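Local coordinates for glycine betaine/carnitine/choline ABC transporter%2C ATP-binding protein%2C putative (Staphylococcus aureus, PDB 5IIP) that probably couples ATP hydrolysis to osmolyte uptake by the OpuC transporter, and carries a tandem CBS-domain region linked to inhibition by the second messenger c-di-AMP, at residues 44-49 and 69-74; 75-80 and 102-107. All coordinates share one frame; numbering follows the deposited sequence.

Contact 1 lies within the sheet of strands 46-48, 67-71 and 77-82, pairing the edge strand 46-48 with the central strand 67-71; contact 2 packs the loop 102-107 on the other edge strand, 77-82. Their centres lie about 10 Å apart. The two meet where strands 67-71 and 77-82 run antiparallel: Val70 N lies 3.1 Å from Gly79 O, and Val70 O lies 3.0 Å from Leu78 N, both probable hydrogen bonds, and the rings of Phe69 and Phe80 touch. The second messenger c-di-AMP inhibits the OpuC system, probably through this CBS region.

Contact 1. Residues 44-49 and 69-74; sequences PITIQA and FVVDSN
Ile45 and Phe69 begin a run of backbone bonds between two parallel strands, 46-48 and 69-71. Phe69 N donates to Ile45 O at 3.1 Å. Ile47 then uses both its polar backbone atoms: its N donates to Phe69 O at 3.0 Å, and its O accepts from Val71 N at 3.2 Å. Packing is tight on the face of Ile47 and Val70, whose side chains lie side by side and point the same way, CG2 to CG2 at 3.9 Å. Having CG1 anti to its backbone N (chi1 -163°), Ile47 sends its longer branch away from Val70 and packs on Ala56 and Ile59 of helix 53-63. Val70 CG1 meets Ala49 CB at 4.0 Å, and Leu96 covers both Ile47 and Val70. The other face is partly closed: Pro44 CB approaches Phe69 CD2 obliquely at 4.1 Å, while Leu137 packs on Pro44, Thr46 and Val71. Toward the C-terminal ends the pairing slackens. The bond from Ala49 N to Val71 O is weak, bent to 127°. Exposed Gln48 folds its chain at chi2, and its amide lies near Val71 CG2 (NE2 at 4.0 Å) and near Asp72 O (OE1 at 3.6 Å) without a hydrogen bond across the contact. Beyond it, Asp72 turns away from strand 46-48, and its OD1 accepts from His76 N. Backbone bonding thus fixes the parallel register of this beta-alpha-beta unit, while aliphatic groups seal its helix-facing side; the polar end adds little grip.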
ATOM      1  N   PRO D  44      -9.611 -15.467  -2.773  1.00 49.02           N
ATOM      2  CA  PRO D  44      -9.150 -14.785  -1.576  1.00 47.47           C
ATOM      3  C   PRO D  44      -9.959 -15.038  -0.342  1.00 47.75           C
ATOM      4  O   PRO D  44     -11.096 -15.383  -0.409  1.00 48.98           O
ATOM      5  CB  PRO D  44      -9.247 -13.323  -1.951  1.00 46.67           C
ATOM      6  CG  PRO D  44     -10.031 -13.252  -3.177  1.00 50.43           C
ATOM      7  CD  PRO D  44     -10.440 -14.603  -3.598  1.00 51.50           C
ATOM      8  N   ILE D  45      -9.329 -14.825   0.788  1.00 52.77           N
ATOM      9  CA  ILE D  45      -9.940 -14.970   2.080  1.00 48.07           C
ATOM     10  C   ILE D  45     -10.347 -13.594   2.506  1.00 51.19           C
ATOM     11  O   ILE D  45      -9.561 -12.682   2.462  1.00 47.56           O
ATOM     12  CB  ILE D  45      -8.945 -15.508   3.090  1.00 55.12           C
ATOM     13  CG1 ILE D  45      -8.397 -16.828   2.604  1.00 59.55           C
ATOM     14  CG2 ILE D  45      -9.584 -15.651   4.448  1.00 54.19           C
ATOM     15  CD1 ILE D  45      -9.388 -17.956   2.653  1.00 60.83           C
ATOM     16  N   THR D  46     -11.584 -13.441   2.925  1.00 48.64           N
ATOM     17  CA  THR D  46     -12.078 -12.149   3.257  1.00 42.56           C
ATOM     18  C   THR D  46     -12.721 -12.062   4.572  1.00 41.96           C
ATOM     19  O   THR D  46     -12.917 -13.040   5.231  1.00 39.59           O
ATOM     20  CB  THR D  46     -13.106 -11.687   2.238  1.00 44.71           C
ATOM     21  OG1 THR D  46     -14.216 -12.563   2.237  1.00 52.50           O
ATOM     22  CG2 THR D  46     -12.543 -11.697   0.917  1.00 47.82           C
ATOM     23  N   ILE D  47     -13.010 -10.830   4.928  1.00 39.12           N
ATOM     24  CA  ILE D  47     -13.699 -10.501   6.139  1.00 42.88           C
ATOM     25  C   ILE D  47     -14.582  -9.317   5.859  1.00 43.08           C
ATOM     26  O   ILE D  47     -14.195  -8.444   5.143  1.00 35.07           O
ATOM     27  CB  ILE D  47     -12.749 -10.206   7.299  1.00 41.27           C
ATOM     28  CG1 ILE D  47     -13.504 -10.291   8.596  1.00 42.78           C
ATOM     29  CG2 ILE D  47     -12.112  -8.852   7.190  1.00 36.51           C
ATOM     30  CD1 ILE D  47     -12.667 -10.127   9.814  1.00 41.40           C
ATOM     31  N   GLN D  48     -15.761  -9.300   6.430  1.00 35.38           N
ATOM     32  CA  GLN D  48     -16.659  -8.201   6.230  1.00 41.47           C
ATOM     33  C   GLN D  48     -16.187  -7.032   7.039  1.00 40.14           C
ATOM     34  O   GLN D  48     -15.540  -7.196   8.020  1.00 41.41           O
ATOM     35  CB  GLN D  48     -18.076  -8.606   6.533  1.00 42.93           C
ATOM     36  CG  GLN D  48     -18.542  -9.739   5.685  1.00 38.64           C
ATOM     37  CD  GLN D  48     -19.051  -9.318   4.348  1.00 42.47           C
ATOM     38  OE1 GLN D  48     -19.695  -8.322   4.217  1.00 46.56           O
ATOM     39  NE2 GLN D  48     -18.803 -10.109   3.368  1.00 41.01           N
ATOM     40  N   ALA D  49     -16.516  -5.842   6.601  1.00 39.13           N
ATOM     41  CA  ALA D  49     -16.094  -4.609   7.249  1.00 43.96           C
ATOM     42  C   ALA D  49     -16.592  -4.371   8.649  1.00 42.72           C
ATOM     43  O   ALA D  49     -15.962  -3.712   9.415  1.00 42.69           O
ATOM     44  CB  ALA D  49     -16.434  -3.428   6.386  1.00 44.35           C
ATOM     45  N   PHE D  69      -8.481  -9.864   3.153  1.00 44.65           N
ATOM     46  CA  PHE D  69      -9.022  -8.730   2.495  1.00 39.06           C
ATOM     47  C   PHE D  69     -10.402  -8.357   2.990  1.00 39.22           C
ATOM     48  O   PHE D  69     -11.249  -9.178   3.128  1.00 37.53           O
ATOM     49  CB  PHE D  69      -9.057  -9.024   1.029  1.00 40.09           C
ATOM     50  CG  PHE D  69      -7.751  -9.341   0.481  1.00 41.33           C
ATOM     51  CD1 PHE D  69      -6.939  -8.360   0.039  1.00 41.43           C
ATOM     52  CD2 PHE D  69      -7.322 -10.609   0.458  1.00 46.39           C
ATOM     53  CE1 PHE D  69      -5.713  -8.641  -0.445  1.00 50.19           C
ATOM     54  CE2 PHE D  69      -6.094 -10.913  -0.025  1.00 50.98           C
ATOM     55  CZ  PHE D  69      -5.283  -9.923  -0.482  1.00 51.00           C
ATOM     56  N   VAL D  70     -10.590  -7.079   3.243  1.00 39.53           N
ATOM     57  CA  VAL D  70     -11.831  -6.533   3.693  1.00 34.88           C
ATOM     58  C   VAL D  70     -12.704  -6.104   2.544  1.00 34.40           C
ATOM     59  O   VAL D  70     -12.281  -5.403   1.697  1.00 34.68           O
ATOM     60  CB  VAL D  70     -11.581  -5.307   4.552  1.00 34.68           C
ATOM     61  CG1 VAL D  70     -12.842  -4.807   5.202  1.00 35.97           C
ATOM     62  CG2 VAL D  70     -10.577  -5.615   5.601  1.00 38.82           C
ATOM     63  N   VAL D  71     -13.941  -6.542   2.549  1.00 36.21           N
ATOM     64  CA  VAL D  71     -14.883  -6.182   1.534  1.00 36.25           C
ATOM     65  C   VAL D  71     -16.156  -5.798   2.205  1.00 40.01           C
ATOM     66  O   VAL D  71     -16.352  -6.111   3.332  1.00 37.54           O
ATOM     67  CB  VAL D  71     -15.216  -7.329   0.607  1.00 40.06           C
ATOM     68  CG1 VAL D  71     -14.058  -7.685  -0.259  1.00 41.00           C
ATOM     69  CG2 VAL D  71     -15.660  -8.518   1.384  1.00 40.52           C
ATOM     70  N   ASP D  72     -17.007  -5.105   1.482  1.00 40.01           N
ATOM     71  CA  ASP D  72     -18.303  -4.711   1.953  1.00 35.57           C
ATOM     72  C   ASP D  72     -19.423  -5.669   1.578  1.00 39.36           C
ATOM     73  O   ASP D  72     -19.213  -6.711   1.053  1.00 39.59           O
ATOM     74  CB  ASP D  72     -18.628  -3.274   1.608  1.00 39.61           C
ATOM     75  CG  ASP D  72     -18.758  -3.027   0.171  1.00 39.17           C
ATOM     76  OD1 ASP D  72     -18.782  -3.945  -0.620  1.00 38.81           O
ATOM     77  OD2 ASP D  72     -18.830  -1.871  -0.178  1.00 41.41           O
ATOM     78  N   SER D  73     -20.641  -5.268   1.838  1.00 45.22           N
ATOM     79  CA  SER D  73     -21.793  -6.107   1.588  1.00 43.42           C
ATOM     80  C   SER D  73     -21.909  -6.484   0.157  1.00 41.75           C
ATOM     81  O   SER D  73     -22.398  -7.522  -0.150  1.00 46.65           O
ATOM     82  CB  SER D  73     -23.064  -5.435   2.048  1.00 45.44           C
ATOM     83  OG  SER D  73     -24.157  -6.268   1.817  1.00 52.54           O
ATOM     84  N   ASN D  74     -21.443  -5.633  -0.714  1.00 45.91           N
ATOM     85  CA  ASN D  74     -21.495  -5.885  -2.118  1.00 44.95           C
ATOM     86  C   ASN D  74     -20.170  -6.310  -2.705  1.00 46.49           C
ATOM     87  O   ASN D  74     -19.976  -6.236  -3.889  1.00 47.53           O
ATOM     88  CB  ASN D  74     -22.026  -4.675  -2.819  1.00 48.13           C
ATOM     89  CG  ASN D  74     -23.499  -4.505  -2.625  1.00 48.29           C
ATOM     90  OD1 ASN D  74     -24.270  -5.406  -2.851  1.00 47.76           O
ATOM     91  ND2 ASN D  74     -23.887  -3.337  -2.226  1.00 46.10           N
TER

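Contact 2. Residues 75-80 and 102-107; sequences NHLLGF and QHIYTV
Leu77 and Ile104 carry the apolar part of this contact, reaching toward each other tip to tip with CD2 and CD1 4.0 Å apart. Leu77 holds CG anti to its backbone N (chi1 -180°), a setting that carries CD2 out toward the loop 102-107, where it also meets the methyl of Thr106, CG2, at 4.1 Å. The same Ile104 CD1 rests against the strand itself, 4.0 Å from Gly79 C and 4.1 Å from Phe80 CB. One methyl thus touches Leu77, Gly79 and Phe80. Pro129 of strand 127-131 packs on both Leu77 and Ile104.

Polar atoms take a smaller part, and no hydrogen bond joins 75-80 to 102-107. Gln102 lays its aliphatic portion by the strand, CG 3.8 Å from Leu78 O. Strand 77-82 carries a classic beta bulge here, its two residues Leu78 and Gly79 set across from Val70 alone, and Leu78 turns its side chain away from the loop, onto Ala49 and Asp72.

Subunit packing adds to the loop: Gln102 lies on Gln135 of the second subunit, and His103 on Ile104 of that subunit. The segment 102-107 crosses an edge strand of one three-stranded sheet and leads into strand 107-108 of the other, an apposition of the two repeats consistent with the tandem CBS (Bateman) module.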
ATOM      1  N   ASN D  75     -19.276  -6.755  -1.833  1.00 43.81           N
ATOM      2  CA  ASN D  75     -17.933  -7.237  -2.166  1.00 45.84           C
ATOM      3  C   ASN D  75     -16.924  -6.235  -2.741  1.00 43.31           C
ATOM      4  O   ASN D  75     -16.029  -6.620  -3.441  1.00 44.58           O
ATOM      5  CB  ASN D  75     -18.003  -8.494  -3.040  1.00 44.86           C
ATOM      6  CG  ASN D  75     -17.643  -9.758  -2.294  1.00 51.72           C
ATOM      7  OD1 ASN D  75     -16.523 -10.191  -2.303  1.00 56.19           O
ATOM      8  ND2 ASN D  75     -18.605 -10.356  -1.670  1.00 59.93           N
ATOM      9  N   HIS D  76     -17.068  -4.963  -2.441  1.00 44.59           N
ATOM     10  CA  HIS D  76     -16.127  -4.001  -2.909  1.00 39.40           C
ATOM     11  C   HIS D  76     -14.950  -4.101  -2.014  1.00 40.53           C
ATOM     12  O   HIS D  76     -15.099  -4.303  -0.846  1.00 39.40           O
ATOM     13  CB  HIS D  76     -16.661  -2.617  -2.802  1.00 38.77           C
ATOM     14  CG  HIS D  76     -17.848  -2.357  -3.646  1.00 49.50           C
ATOM     15  ND1 HIS D  76     -19.043  -1.949  -3.119  1.00 50.98           N
ATOM     16  CD2 HIS D  76     -18.026  -2.404  -4.981  1.00 53.82           C
ATOM     17  CE1 HIS D  76     -19.910  -1.766  -4.088  1.00 48.72           C
ATOM     18  NE2 HIS D  76     -19.318  -2.036  -5.229  1.00 49.32           N
ATOM     19  N   LEU D  77     -13.774  -3.953  -2.579  1.00 41.77           N
ATOM     20  CA  LEU D  77     -12.559  -4.019  -1.821  1.00 37.24           C
ATOM     21  C   LEU D  77     -12.323  -2.739  -1.095  1.00 33.37           C
ATOM     22  O   LEU D  77     -12.323  -1.700  -1.667  1.00 37.87           O
ATOM     23  CB  LEU D  77     -11.394  -4.299  -2.731  1.00 37.83           C
ATOM     24  CG  LEU D  77     -10.049  -4.396  -2.068  1.00 35.41           C
ATOM     25  CD1 LEU D  77      -9.943  -5.661  -1.286  1.00 38.06           C
ATOM     26  CD2 LEU D  77      -8.981  -4.371  -3.100  1.00 35.72           C
ATOM     27  N   LEU D  78     -12.130  -2.848   0.195  1.00 33.35           N
ATOM     28  CA  LEU D  78     -11.889  -1.709   0.996  1.00 32.64           C
ATOM     29  C   LEU D  78     -10.566  -1.728   1.695  1.00 36.01           C
ATOM     30  O   LEU D  78     -10.044  -0.700   2.001  1.00 38.14           O
ATOM     31  CB  LEU D  78     -12.965  -1.597   2.062  1.00 32.84           C
ATOM     32  CG  LEU D  78     -14.431  -1.655   1.716  1.00 36.16           C
ATOM     33  CD1 LEU D  78     -15.217  -1.507   2.969  1.00 38.74           C
ATOM     34  CD2 LEU D  78     -14.853  -0.592   0.756  1.00 31.48           C
ATOM     35  N   GLY D  79     -10.045  -2.893   1.985  1.00 35.23           N
ATOM     36  CA  GLY D  79      -8.821  -2.961   2.718  1.00 37.50           C
ATOM     37  C   GLY D  79      -8.041  -4.224   2.741  1.00 33.24           C
ATOM     38  O   GLY D  79      -8.413  -5.208   2.196  1.00 32.80           O
ATOM     39  N   PHE D  80      -6.931  -4.161   3.437  1.00 38.36           N
ATOM     40  CA  PHE D  80      -6.031  -5.266   3.573  1.00 40.67           C
ATOM     41  C   PHE D  80      -5.497  -5.416   4.987  1.00 39.02           C
ATOM     42  O   PHE D  80      -5.199  -4.451   5.637  1.00 34.79           O
ATOM     43  CB  PHE D  80      -4.893  -5.036   2.581  1.00 45.13           C
ATOM     44  CG  PHE D  80      -3.852  -6.081   2.591  1.00 45.20           C
ATOM     45  CD1 PHE D  80      -3.976  -7.182   1.812  1.00 48.00           C
ATOM     46  CD2 PHE D  80      -2.744  -5.942   3.356  1.00 48.06           C
ATOM     47  CE1 PHE D  80      -3.021  -8.145   1.806  1.00 50.61           C
ATOM     48  CE2 PHE D  80      -1.783  -6.905   3.366  1.00 54.14           C
ATOM     49  CZ  PHE D  80      -1.918  -8.008   2.587  1.00 51.28           C
ATOM     50  N   GLN D 102      -5.559   0.882   3.335  1.00 33.10           N
ATOM     51  CA  GLN D 102      -6.348   1.169   2.184  1.00 33.34           C
ATOM     52  C   GLN D 102      -5.611   1.487   0.928  1.00 36.96           C
ATOM     53  O   GLN D 102      -6.232   1.791  -0.034  1.00 44.20           O
ATOM     54  CB  GLN D 102      -7.304   2.284   2.499  1.00 37.48           C
ATOM     55  CG  GLN D 102      -8.079   2.068   3.774  1.00 39.66           C
ATOM     56  CD  GLN D 102      -9.064   3.140   4.109  1.00 38.98           C
ATOM     57  OE1 GLN D 102      -9.148   3.569   5.221  1.00 41.41           O
ATOM     58  NE2 GLN D 102      -9.822   3.552   3.158  1.00 42.09           N
ATOM     59  N   HIS D 103      -4.299   1.430   0.930  1.00 39.45           N
ATOM     60  CA  HIS D 103      -3.537   1.720  -0.263  1.00 31.10           C
ATOM     61  C   HIS D 103      -2.902   0.477  -0.756  1.00 33.81           C
ATOM     62  O   HIS D 103      -1.924   0.011  -0.272  1.00 36.33           O
ATOM     63  CB  HIS D 103      -2.537   2.797   0.045  1.00 33.74           C
ATOM     64  CG  HIS D 103      -3.176   4.048   0.506  1.00 34.60           C
ATOM     65  ND1 HIS D 103      -3.809   4.900  -0.351  1.00 33.13           N
ATOM     66  CD2 HIS D 103      -3.349   4.561   1.734  1.00 37.46           C
ATOM     67  CE1 HIS D 103      -4.316   5.902   0.323  1.00 32.56           C
ATOM     68  NE2 HIS D 103      -4.057   5.716   1.591  1.00 37.33           N
ATOM     69  N   ILE D 104      -3.508  -0.050  -1.769  1.00 39.88           N
ATOM     70  CA  ILE D 104      -3.119  -1.303  -2.305  1.00 41.08           C
ATOM     71  C   ILE D 104      -2.958  -1.285  -3.796  1.00 40.82           C
ATOM     72  O   ILE D 104      -3.605  -0.538  -4.476  1.00 41.88           O
ATOM     73  CB  ILE D 104      -4.229  -2.333  -2.018  1.00 37.51           C
ATOM     74  CG1 ILE D 104      -4.961  -2.080  -0.722  1.00 45.48           C
ATOM     75  CG2 ILE D 104      -3.659  -3.706  -1.912  1.00 48.17           C
ATOM     76  CD1 ILE D 104      -6.253  -2.836  -0.617  1.00 47.46           C
ATOM     77  N   TYR D 105      -2.094  -2.157  -4.284  1.00 42.91           N
ATOM     78  CA  TYR D 105      -1.842  -2.314  -5.702  1.00 42.42           C
ATOM     79  C   TYR D 105      -2.754  -3.400  -6.175  1.00 39.42           C
ATOM     80  O   TYR D 105      -2.751  -4.460  -5.640  1.00 42.34           O
ATOM     81  CB  TYR D 105      -0.368  -2.657  -5.944  1.00 40.90           C
ATOM     82  CG  TYR D 105      -0.035  -3.174  -7.302  1.00 40.93           C
ATOM     83  CD1 TYR D 105      -0.306  -2.453  -8.415  1.00 41.05           C
ATOM     84  CD2 TYR D 105       0.573  -4.364  -7.459  1.00 47.87           C
ATOM     85  CE1 TYR D 105      -0.017  -2.914  -9.650  1.00 41.77           C
ATOM     86  CE2 TYR D 105       0.865  -4.837  -8.702  1.00 50.24           C
ATOM     87  CZ  TYR D 105       0.568  -4.091  -9.789  1.00 44.40           C
ATOM     88  OH  TYR D 105       0.862  -4.557 -11.015  1.00 50.67           O
ATOM     89  N   THR D 106      -3.553  -3.107  -7.177  1.00 40.23           N
ATOM     90  CA  THR D 106      -4.521  -4.046  -7.682  1.00 45.82           C
ATOM     91  C   THR D 106      -4.490  -4.123  -9.152  1.00 42.04           C
ATOM     92  O   THR D 106      -3.945  -3.284  -9.777  1.00 43.18           O
ATOM     93  CB  THR D 106      -5.958  -3.636  -7.334  1.00 42.29           C
ATOM     94  OG1 THR D 106      -6.275  -2.417  -7.979  1.00 40.07           O
ATOM     95  CG2 THR D 106      -6.111  -3.440  -5.908  1.00 41.18           C
ATOM     96  N   VAL D 107      -5.107  -5.144  -9.699  1.00 43.90           N
ATOM     97  CA  VAL D 107      -5.215  -5.267 -11.124  1.00 49.71           C
ATOM     98  C   VAL D 107      -6.555  -5.814 -11.565  1.00 55.61           C
ATOM     99  O   VAL D 107      -7.192  -6.548 -10.857  1.00 51.49           O
ATOM    100  CB  VAL D 107      -4.125  -6.118 -11.710  1.00 48.71           C
ATOM    101  CG1 VAL D 107      -2.798  -5.532 -11.356  1.00 56.85           C
ATOM    102  CG2 VAL D 107      -4.248  -7.509 -11.220  1.00 52.81           C
TER